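Side-chain contacts in hydrogenase maturation factor (Thermoanaerobacter tengcongensis, PDB 3VTH), which probably transfers the carbamoyl group of carbamoyl phosphate, at the expense of ATP, to the C-terminal cysteine of HypE during [NiFe]-hydrogenase maturation: residues D116-R119 / E120-P124; P309-P312 / I313-L316; M163-K166 / C167-Y171. All coordinates share one frame; numbering follows the deposited sequence.

Contact 1 (D116-R119 / E120-P124); sequences DCLR and ELKDP. With ZN (zinc ion), chain C.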
ATOM      1  N   ASP A 116      25.847  -4.897   2.521  1.00 32.25           N
ATOM      2  CA  ASP A 116      27.064  -5.315   1.792  1.00 32.22           C
ATOM      3  C   ASP A 116      27.281  -4.494   0.524  1.00 31.42           C
ATOM      4  O   ASP A 116      28.397  -4.081   0.246  1.00 31.83           O
ATOM      5  CB  ASP A 116      27.035  -6.806   1.427  1.00 32.01           C
ATOM      6  CG  ASP A 116      27.066  -7.712   2.646  1.00 33.96           C
ATOM      7  OD1 ASP A 116      27.943  -7.530   3.496  1.00 36.42           O
ATOM      8  OD2 ASP A 116      26.199  -8.600   2.762  1.00 36.15           O
ATOM      9  N   CYS A 117      26.218  -4.267  -0.247  1.00 29.96           N
ATOM     10  CA  CYS A 117      26.324  -3.431  -1.445  1.00 30.25           C
ATOM     11  C   CYS A 117      26.661  -1.989  -1.078  1.00 31.36           C
ATOM     12  O   CYS A 117      27.440  -1.347  -1.767  1.00 32.08           O
ATOM     13  CB  CYS A 117      25.040  -3.476  -2.283  1.00 28.36           C
ATOM     14  SG  CYS A 117      24.852  -5.046  -3.187  1.00 29.36           S
ATOM     15  N   LEU A 118      26.062  -1.491  -0.001  1.00 31.70           N
ATOM     16  CA  LEU A 118      26.322  -0.132   0.453  1.00 33.60           C
ATOM     17  C   LEU A 118      27.794   0.063   0.845  1.00 34.96           C
ATOM     18  O   LEU A 118      28.379   1.100   0.545  1.00 35.66           O
ATOM     19  CB  LEU A 118      25.396   0.245   1.619  1.00 33.85           C
ATOM     20  CG  LEU A 118      25.405   1.708   2.093  1.00 36.87           C
ATOM     21  CD1 LEU A 118      24.996   2.633   0.966  1.00 37.76           C
ATOM     22  CD2 LEU A 118      24.456   1.886   3.290  1.00 39.83           C
ATOM     23  N   ARG A 119      28.373  -0.930   1.516  1.00 35.53           N
ATOM     24  CA  ARG A 119      29.806  -0.905   1.858  1.00 37.66           C
ATOM     25  C   ARG A 119      30.661  -0.852   0.591  1.00 36.99           C
ATOM     26  O   ARG A 119      31.579  -0.043   0.499  1.00 37.75           O
ATOM     27  CB  ARG A 119      30.189  -2.136   2.691  1.00 38.54           C
ATOM     28  CG  ARG A 119      31.588  -2.068   3.322  1.00 43.84           C
ATOM     29  CD  ARG A 119      32.185  -3.460   3.608  1.00 49.50           C
ATOM     30  NE  ARG A 119      31.221  -4.354   4.245  1.00 52.33           N
ATOM     31  CZ  ARG A 119      30.543  -5.312   3.616  1.00 52.24           C
ATOM     32  NH1 ARG A 119      30.725  -5.539   2.318  1.00 52.99           N
ATOM     33  NH2 ARG A 119      29.677  -6.048   4.295  1.00 52.02           N
ATOM     34  N   GLU A 120      30.354  -1.715  -0.378  1.00 35.74           N
ATOM     35  CA  GLU A 120      31.073  -1.718  -1.655  1.00 35.81           C
ATOM     36  C   GLU A 120      30.920  -0.381  -2.401  1.00 35.17           C
ATOM     37  O   GLU A 120      31.903   0.179  -2.879  1.00 35.82           O
ATOM     38  CB  GLU A 120      30.633  -2.902  -2.529  1.00 34.85           C
ATOM     39  CG  GLU A 120      31.100  -4.282  -1.997  1.00 37.71           C
ATOM     40  CD  GLU A 120      30.493  -5.476  -2.742  1.00 39.97           C
ATOM     41  OE1 GLU A 120      30.816  -6.630  -2.384  1.00 43.73           O
ATOM     42  OE2 GLU A 120      29.670  -5.288  -3.658  1.00 42.07           O
ATOM     43  N   LEU A 121      29.688   0.119  -2.491  1.00 33.81           N
ATOM     44  CA  LEU A 121      29.408   1.436  -3.082  1.00 33.53           C
ATOM     45  C   LEU A 121      30.297   2.572  -2.534  1.00 34.83           C
ATOM     46  O   LEU A 121      30.710   3.457  -3.281  1.00 34.26           O
ATOM     47  CB  LEU A 121      27.930   1.802  -2.874  1.00 31.97           C
ATOM     48  CG  LEU A 121      27.380   3.074  -3.523  1.00 32.65           C
ATOM     49  CD1 LEU A 121      27.392   2.944  -5.026  1.00 29.50           C
ATOM     50  CD2 LEU A 121      25.941   3.375  -3.017  1.00 31.30           C
ATOM     51  N   LYS A 122      30.561   2.540  -1.228  1.00 35.89           N
ATOM     52  CA  LYS A 122      31.287   3.610  -0.541  1.00 38.03           C
ATOM     53  C   LYS A 122      32.787   3.319  -0.368  1.00 39.75           C
ATOM     54  O   LYS A 122      33.503   4.091   0.265  1.00 40.89           O
ATOM     55  CB  LYS A 122      30.638   3.880   0.820  1.00 38.52           C
ATOM     56  CG  LYS A 122      29.249   4.482   0.716  1.00 40.06           C
ATOM     57  CD  LYS A 122      28.533   4.549   2.067  1.00 44.28           C
ATOM     58  CE  LYS A 122      27.161   5.248   1.937  1.00 45.64           C
ATOM     59  NZ  LYS A 122      27.279   6.723   1.629  1.00 48.10           N
ATOM     60  N   ASP A 123      33.248   2.204  -0.928  1.00 39.50           N
ATOM     61  CA  ASP A 123      34.636   1.770  -0.779  1.00 41.77           C
ATOM     62  C   ASP A 123      35.479   2.172  -1.998  1.00 42.22           C
ATOM     63  O   ASP A 123      35.388   1.516  -3.038  1.00 41.80           O
ATOM     64  CB  ASP A 123      34.677   0.243  -0.581  1.00 41.00           C
ATOM     65  CG  ASP A 123      36.094  -0.299  -0.434  1.00 43.81           C
ATOM     66  OD1 ASP A 123      36.250  -1.531  -0.309  1.00 44.93           O
ATOM     67  OD2 ASP A 123      37.047   0.498  -0.453  1.00 43.83           O
ATOM     68  N   PRO A 124      36.328   3.220  -1.863  1.00 44.20           N
ATOM     69  CA  PRO A 124      37.112   3.743  -2.999  1.00 45.08           C
ATOM     70  C   PRO A 124      38.005   2.702  -3.688  1.00 45.79           C
ATOM     71  O   PRO A 124      38.424   2.912  -4.830  1.00 46.56           O
ATOM     72  CB  PRO A 124      37.986   4.844  -2.364  1.00 47.07           C
ATOM     73  CG  PRO A 124      37.353   5.157  -1.059  1.00 47.52           C
ATOM     74  CD  PRO A 124      36.715   3.870  -0.596  1.00 45.05           C
TER
HETATM   75 ZN    ZN C 801      23.069  -6.051  -2.160  1.00 27.74          ZN
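Leu121 N donates to Cys117 O at 2.8 Å and nearly straight (171°), the shortest of the backbone bonds of this continuous stretch. Glu120 N reaches Asp116 O one residue earlier in the same i to i+4 pattern. Lys122 N, 3.2 Å from Leu118 O, meets it at a bent angle of 139° and also makes a weak bond to Arg119 O. On one flank Leu118 and Lys122 run side by side and point the same way. With CG of Leu118 trans to the backbone N (chi1 -172°), its CD1 comes to 3.5 Å from Lys122 CE, so the lysine lends its aliphatic part, while NZ goes on to a long, weak ion pair with Glu319. The same CD1 meets Leu121 CD2 at 4.2 Å. On another flank Glu120 lays its CG 3.5 Å from Asp116 O and extends to a carboxylate gripped twice, OE1 by Arg177 and OE2 by Arg178. Asp116 and Arg119 form a salt bridge one turn apart, though its modelled length is doubtfully short. Cys117 SG binds the zinc ion at 2.3 Å, completing with Cys114, Cys136 and Cys139 the four-cysteine site of a HypF finger, in which Cys114 and Cys117 form a CxxC pair. The helix 115-121 thus carries a metal ligand and a doubly held acid, and sets Leu118 against Tyr315, and Leu121 against Pro312 and Tyr315, of helix 312-320.

Contact 2 (P309-P312 / I313-L316); sequences PYAP and IHYL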
ATOM      1  N   PRO A 309      16.812   6.593   1.839  1.00 26.90           N
ATOM      2  CA  PRO A 309      17.303   6.196   0.515  1.00 26.76           C
ATOM      3  C   PRO A 309      16.984   4.723   0.227  1.00 27.01           C
ATOM      4  O   PRO A 309      17.046   3.890   1.158  1.00 27.24           O
ATOM      5  CB  PRO A 309      18.819   6.370   0.647  1.00 27.57           C
ATOM      6  CG  PRO A 309      18.994   7.454   1.646  1.00 29.06           C
ATOM      7  CD  PRO A 309      17.881   7.197   2.660  1.00 28.49           C
ATOM      8  N   TYR A 310      16.636   4.401  -1.021  1.00 26.05           N
ATOM      9  CA  TYR A 310      16.323   3.012  -1.375  1.00 26.33           C
ATOM     10  C   TYR A 310      17.069   2.470  -2.593  1.00 26.59           C
ATOM     11  O   TYR A 310      17.065   1.254  -2.840  1.00 27.26           O
ATOM     12  CB  TYR A 310      14.802   2.771  -1.502  1.00 25.26           C
ATOM     13  CG  TYR A 310      14.077   3.562  -2.569  1.00 24.98           C
ATOM     14  CD1 TYR A 310      13.472   4.792  -2.257  1.00 25.23           C
ATOM     15  CD2 TYR A 310      13.977   3.082  -3.888  1.00 24.94           C
ATOM     16  CE1 TYR A 310      12.796   5.529  -3.229  1.00 26.73           C
ATOM     17  CE2 TYR A 310      13.297   3.817  -4.881  1.00 24.92           C
ATOM     18  CZ  TYR A 310      12.702   5.032  -4.534  1.00 26.13           C
ATOM     19  OH  TYR A 310      12.033   5.780  -5.479  1.00 27.98           O
ATOM     20  N   ALA A 311      17.716   3.356  -3.342  1.00 26.18           N
ATOM     21  CA  ALA A 311      18.504   2.942  -4.495  1.00 26.52           C
ATOM     22  C   ALA A 311      19.896   3.559  -4.358  1.00 26.60           C
ATOM     23  O   ALA A 311      20.056   4.560  -3.649  1.00 27.29           O
ATOM     24  CB  ALA A 311      17.834   3.375  -5.786  1.00 25.70           C
ATOM     25  N   PRO A 312      20.910   2.974  -5.022  1.00 26.85           N
ATOM     26  CA  PRO A 312      22.249   3.566  -4.895  1.00 27.57           C
ATOM     27  C   PRO A 312      22.344   5.042  -5.285  1.00 27.93           C
ATOM     28  O   PRO A 312      23.128   5.775  -4.669  1.00 28.31           O
ATOM     29  CB  PRO A 312      23.106   2.702  -5.826  1.00 28.23           C
ATOM     30  CG  PRO A 312      22.400   1.370  -5.801  1.00 27.49           C
ATOM     31  CD  PRO A 312      20.946   1.724  -5.814  1.00 26.16           C
ATOM     32  N   ILE A 313      21.580   5.479  -6.293  1.00 27.03           N
ATOM     33  CA  ILE A 313      21.596   6.895  -6.681  1.00 28.15           C
ATOM     34  C   ILE A 313      21.242   7.851  -5.527  1.00 28.05           C
ATOM     35  O   ILE A 313      21.713   8.989  -5.503  1.00 29.07           O
ATOM     36  CB  ILE A 313      20.702   7.206  -7.910  1.00 27.83           C
ATOM     37  CG1 ILE A 313      19.260   6.716  -7.692  1.00 29.32           C
ATOM     38  CG2 ILE A 313      21.324   6.596  -9.190  1.00 28.47           C
ATOM     39  CD1 ILE A 313      18.218   7.429  -8.577  1.00 30.87           C
ATOM     40  N   HIS A 314      20.394   7.399  -4.597  1.00 27.35           N
ATOM     41  CA  HIS A 314      19.981   8.259  -3.472  1.00 27.15           C
ATOM     42  C   HIS A 314      21.129   8.451  -2.504  1.00 27.77           C
ATOM     43  O   HIS A 314      21.358   9.566  -2.027  1.00 28.55           O
ATOM     44  CB  HIS A 314      18.784   7.686  -2.699  1.00 26.35           C
ATOM     45  CG  HIS A 314      17.613   7.334  -3.555  1.00 26.27           C
ATOM     46  ND1 HIS A 314      17.073   8.201  -4.480  1.00 28.02           N
ATOM     47  CD2 HIS A 314      16.853   6.217  -3.600  1.00 23.86           C
ATOM     48  CE1 HIS A 314      16.049   7.623  -5.080  1.00 24.62           C
ATOM     49  NE2 HIS A 314      15.895   6.420  -4.563  1.00 26.48           N
ATOM     50  N   TYR A 315      21.845   7.368  -2.203  1.00 27.62           N
ATOM     51  CA  TYR A 315      23.019   7.463  -1.333  1.00 29.04           C
ATOM     52  C   TYR A 315      24.087   8.353  -1.938  1.00 30.18           C
ATOM     53  O   TYR A 315      24.747   9.120  -1.224  1.00 31.67           O
ATOM     54  CB  TYR A 315      23.605   6.081  -1.040  1.00 29.02           C
ATOM     55  CG  TYR A 315      22.723   5.208  -0.180  1.00 28.69           C
ATOM     56  CD1 TYR A 315      22.766   5.295   1.208  1.00 29.91           C
ATOM     57  CD2 TYR A 315      21.857   4.272  -0.760  1.00 27.92           C
ATOM     58  CE1 TYR A 315      21.947   4.467   2.015  1.00 30.24           C
ATOM     59  CE2 TYR A 315      21.048   3.455   0.023  1.00 29.29           C
ATOM     60  CZ  TYR A 315      21.111   3.554   1.407  1.00 29.75           C
ATOM     61  OH  TYR A 315      20.317   2.737   2.160  1.00 31.40           O
ATOM     62  N   LEU A 316      24.271   8.240  -3.253  1.00 29.91           N
ATOM     63  CA  LEU A 316      25.215   9.099  -3.965  1.00 31.00           C
ATOM     64  C   LEU A 316      24.792  10.575  -3.900  1.00 31.71           C
ATOM     65  O   LEU A 316      25.602  11.462  -3.611  1.00 32.50           O
ATOM     66  CB  LEU A 316      25.367   8.637  -5.415  1.00 30.99           C
ATOM     67  CG  LEU A 316      26.055   7.274  -5.632  1.00 30.98           C
ATOM     68  CD1 LEU A 316      25.980   6.851  -7.100  1.00 31.10           C
ATOM     69  CD2 LEU A 316      27.487   7.275  -5.137  1.00 30.87           C
TER
HETATM   70  O   HOH W   1      18.331   1.159   0.862  1.00 24.99           O
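Pro309 CB lies over the centre of the Tyr315 ring, 3.7 Å from its centroid and 11° off the normal, a CH-pi contact that presses the loop onto the first turn of helix 312-320. The same CB meets His314 CB at 3.6 Å. The tightly packed side continues where the edge of the His314 imidazole is directed at the face of Tyr310, an edge-to-face pair with centroids 4.4 Å apart and planes at 60°. Tyr310 holds its ring there with CG tucked between the backbone N and the carbonyl carbon (chi1 62°), and the phenol also makes a cation-pi contact with Arg385. A leucine in place of Tyr310 would probably leave the imidazole edge without an aromatic face and Arg385 without its pi partner. The looser side is the phenol end of Tyr315, a partly exposed residue: its OH lies 3.6 Å from Pro309 O, and a water in the plane of the ring, 2.8 Å from the OH, bridges them by donating to Pro309 O. That carbonyl also receives Arg281. Ala311, the N-cap, brings no polar side chain; its carbonyl takes His314 N at 3.0 Å. The chemistry is therefore chiefly apolar and aromatic, which implies that this helix start in the YrdC-like domain is fixed by ring packing and backbone bonds, with water admitted at one rim.

Contact 3 (M163-K166 / C167-Y171); sequences MCEK and CSREY. With ZN (zinc ion), chain D.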
ATOM      1  N   MET A 163      26.836  -9.804 -19.365  1.00 34.92           N
ATOM      2  CA  MET A 163      27.906  -9.624 -18.380  1.00 35.51           C
ATOM      3  C   MET A 163      29.253  -9.506 -19.076  1.00 36.37           C
ATOM      4  O   MET A 163      29.534 -10.239 -20.031  1.00 36.06           O
ATOM      5  CB  MET A 163      27.999 -10.828 -17.433  1.00 35.73           C
ATOM      6  CG  MET A 163      26.828 -11.065 -16.516  1.00 37.71           C
ATOM      7  SD  MET A 163      27.104 -12.603 -15.565  1.00 42.76           S
ATOM      8  CE  MET A 163      27.007 -13.873 -16.839  1.00 43.87           C
ATOM      9  N   CYS A 164      30.082  -8.594 -18.573  1.00 36.48           N
ATOM     10  CA  CYS A 164      31.481  -8.509 -18.975  1.00 37.56           C
ATOM     11  C   CYS A 164      32.249  -9.706 -18.400  1.00 38.26           C
ATOM     12  O   CYS A 164      31.728 -10.447 -17.551  1.00 37.40           O
ATOM     13  CB  CYS A 164      32.106  -7.205 -18.482  1.00 37.70           C
ATOM     14  SG  CYS A 164      32.349  -7.140 -16.679  1.00 37.88           S
ATOM     15  N   GLU A 165      33.481  -9.880 -18.863  1.00 39.50           N
ATOM     16  CA  GLU A 165      34.355 -10.972 -18.424  1.00 41.16           C
ATOM     17  C   GLU A 165      34.546 -11.000 -16.901  1.00 39.77           C
ATOM     18  O   GLU A 165      34.556 -12.070 -16.297  1.00 39.18           O
ATOM     19  CB  GLU A 165      35.709 -10.871 -19.142  1.00 43.30           C
ATOM     20  CG  GLU A 165      36.663 -12.030 -18.880  1.00 48.35           C
ATOM     21  CD  GLU A 165      38.014 -11.882 -19.597  1.00 53.61           C
ATOM     22  OE1 GLU A 165      38.428 -10.746 -19.933  1.00 57.17           O
ATOM     23  OE2 GLU A 165      38.677 -12.915 -19.818  1.00 57.19           O
ATOM     24  N   LYS A 166      34.688  -9.831 -16.281  1.00 38.81           N
ATOM     25  CA  LYS A 166      34.885  -9.779 -14.830  1.00 38.78           C
ATOM     26  C   LYS A 166      33.628 -10.178 -14.048  1.00 36.25           C
ATOM     27  O   LYS A 166      33.709 -10.910 -13.053  1.00 35.44           O
ATOM     28  CB  LYS A 166      35.342  -8.393 -14.382  1.00 39.39           C
ATOM     29  CG  LYS A 166      36.772  -8.065 -14.743  1.00 43.51           C
ATOM     30  CD  LYS A 166      37.288  -6.960 -13.828  1.00 47.94           C
ATOM     31  CE  LYS A 166      37.120  -5.583 -14.438  1.00 48.55           C
ATOM     32  NZ  LYS A 166      38.318  -5.268 -15.291  1.00 51.04           N
ATOM     33  N   CYS A 167      32.474  -9.705 -14.499  1.00 35.14           N
ATOM     34  CA  CYS A 167      31.219 -10.040 -13.827  1.00 33.67           C
ATOM     35  C   CYS A 167      30.898 -11.518 -13.995  1.00 33.87           C
ATOM     36  O   CYS A 167      30.399 -12.152 -13.068  1.00 33.61           O
ATOM     37  CB  CYS A 167      30.074  -9.174 -14.341  1.00 32.46           C
ATOM     38  SG  CYS A 167      30.150  -7.496 -13.696  1.00 32.54           S
ATOM     39  N   SER A 168      31.184 -12.048 -15.178  1.00 34.73           N
ATOM     40  CA  SER A 168      31.006 -13.470 -15.463  1.00 36.65           C
ATOM     41  C   SER A 168      31.909 -14.369 -14.598  1.00 37.48           C
ATOM     42  O   SER A 168      31.486 -15.450 -14.160  1.00 37.24           O
ATOM     43  CB  SER A 168      31.266 -13.745 -16.936  1.00 37.88           C
ATOM     44  OG  SER A 168      31.118 -15.126 -17.207  1.00 41.93           O
ATOM     45  N   ARG A 169      33.116 -13.908 -14.308  1.00 38.15           N
ATOM     46  CA  ARG A 169      34.020 -14.604 -13.407  1.00 39.70           C
ATOM     47  C   ARG A 169      33.459 -14.647 -11.999  1.00 38.51           C
ATOM     48  O   ARG A 169      33.457 -15.655 -11.366  1.00 38.58           O
ATOM     49  CB  ARG A 169      35.425 -13.985 -13.422  1.00 40.98           C
ATOM     50  CG  ARG A 169      36.216 -14.333 -14.679  1.00 45.94           C
ATOM     51  CD  ARG A 169      37.715 -13.931 -14.714  1.00 51.74           C
ATOM     52  NE  ARG A 169      38.036 -12.738 -13.940  1.00 56.61           N
ATOM     53  CZ  ARG A 169      38.487 -11.584 -14.438  1.00 58.91           C
ATOM     54  NH1 ARG A 169      38.715 -11.428 -15.729  1.00 60.00           N
ATOM     55  NH2 ARG A 169      38.723 -10.580 -13.622  1.00 60.55           N
ATOM     56  N   GLU A 170      32.946 -13.532 -11.533  1.00 37.29           N
ATOM     57  CA  GLU A 170      32.296 -13.464 -10.231  1.00 36.75           C
ATOM     58  C   GLU A 170      31.085 -14.393 -10.171  1.00 35.53           C
ATOM     59  O   GLU A 170      30.902 -15.127  -9.194  1.00 35.40           O
ATOM     60  CB  GLU A 170      31.836 -12.037  -9.935  1.00 36.55           C
ATOM     61  CG  GLU A 170      32.957 -11.035  -9.682  1.00 39.87           C
ATOM     62  CD  GLU A 170      32.393  -9.635  -9.411  1.00 42.34           C
ATOM     63  OE1 GLU A 170      31.396  -9.257 -10.052  1.00 42.78           O
ATOM     64  OE2 GLU A 170      32.933  -8.919  -8.550  1.00 45.46           O
ATOM     65  N   TYR A 171      30.267 -14.341 -11.222  1.00 34.18           N
ATOM     66  CA  TYR A 171      29.067 -15.174 -11.363  1.00 33.55           C
ATOM     67  C   TYR A 171      29.400 -16.670 -11.259  1.00 34.32           C
ATOM     68  O   TYR A 171      28.639 -17.445 -10.669  1.00 33.51           O
ATOM     69  CB  TYR A 171      28.394 -14.875 -12.707  1.00 32.24           C
ATOM     70  CG  TYR A 171      27.095 -15.615 -12.959  1.00 33.18           C
ATOM     71  CD1 TYR A 171      27.085 -16.906 -13.512  1.00 31.52           C
ATOM     72  CD2 TYR A 171      25.872 -15.024 -12.654  1.00 29.78           C
ATOM     73  CE1 TYR A 171      25.871 -17.574 -13.752  1.00 32.77           C
ATOM     74  CE2 TYR A 171      24.668 -15.686 -12.898  1.00 28.11           C
ATOM     75  CZ  TYR A 171      24.673 -16.947 -13.438  1.00 31.65           C
ATOM     76  OH  TYR A 171      23.467 -17.587 -13.650  1.00 32.32           O
TER
HETATM   77 ZN    ZN D 802      30.551  -6.189 -15.556  1.00 35.94          ZN
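Metal bonds come first: Cys164 SG and Cys167 SG each hold the zinc ion at 2.3 Å, which brings the two sulfurs to 3.7 Å from one another. Hydrogen bonds reinforce this pairing. Cys164 is the N-cap of helix 165-171, and its SG, turned between the backbone N and the carbonyl carbon (chi1 71°), accepts Cys167 N at 3.4 Å and 161°. The cap thus gives one thiolate both a metal and an N-H, which would probably ease its negative charge. Cys164 O takes Ser168 N at 2.9 Å, and the bonds Arg169 N to Glu165 O and Glu170 N to Lys166 O carry the helix on. This is the CxxC half of a four-cysteine zinc site in a HypF finger, completed by Cys186 and Cys189. Sulfur-aromatic packing follows on another side of the helix: Met163 SD sits obliquely to the Tyr171 ring, 4.5 Å from its centroid, a Met-aromatic contact in which the two side chains cross at about a right angle; Tyr171 also stacks on His180 and bonds Gln182 through its OH. Charged side chains occupy the outer surface. Arg169 and Lys166 run alongside each other, with Lys166 CG 3.4 Å from Arg169 NH2, and one guanidinium face covers Lys166 CA. Glu165 OE1 stays 4.3 Å from Arg169 NH1, too far for a salt bridge, while Glu170 turns instead to Arg128.

Along the chain from the N terminus, contact 1 closes the last turns of helix 115-121, contact 3 spans helix 165-171 from its N-cap, and contact 2 closes the bend from strand 303-307 into helix 312-320. Each is complete before the next begins, so they run in series and none nests or crosses. Contacts 1 and 2 touch: Leu118 CD1 lies 3.5 Å from Tyr315 CD1, joining the first finger to the YrdC-like domain. Contacts 1 and 3 do not touch, their nearest atoms being about 7 Å apart, yet the fingers are joined by salt bridges, an acid on each helix pairing with arginine from the other finger. Contact 3 lies farthest out, about 24 Å centre to centre from contact 2.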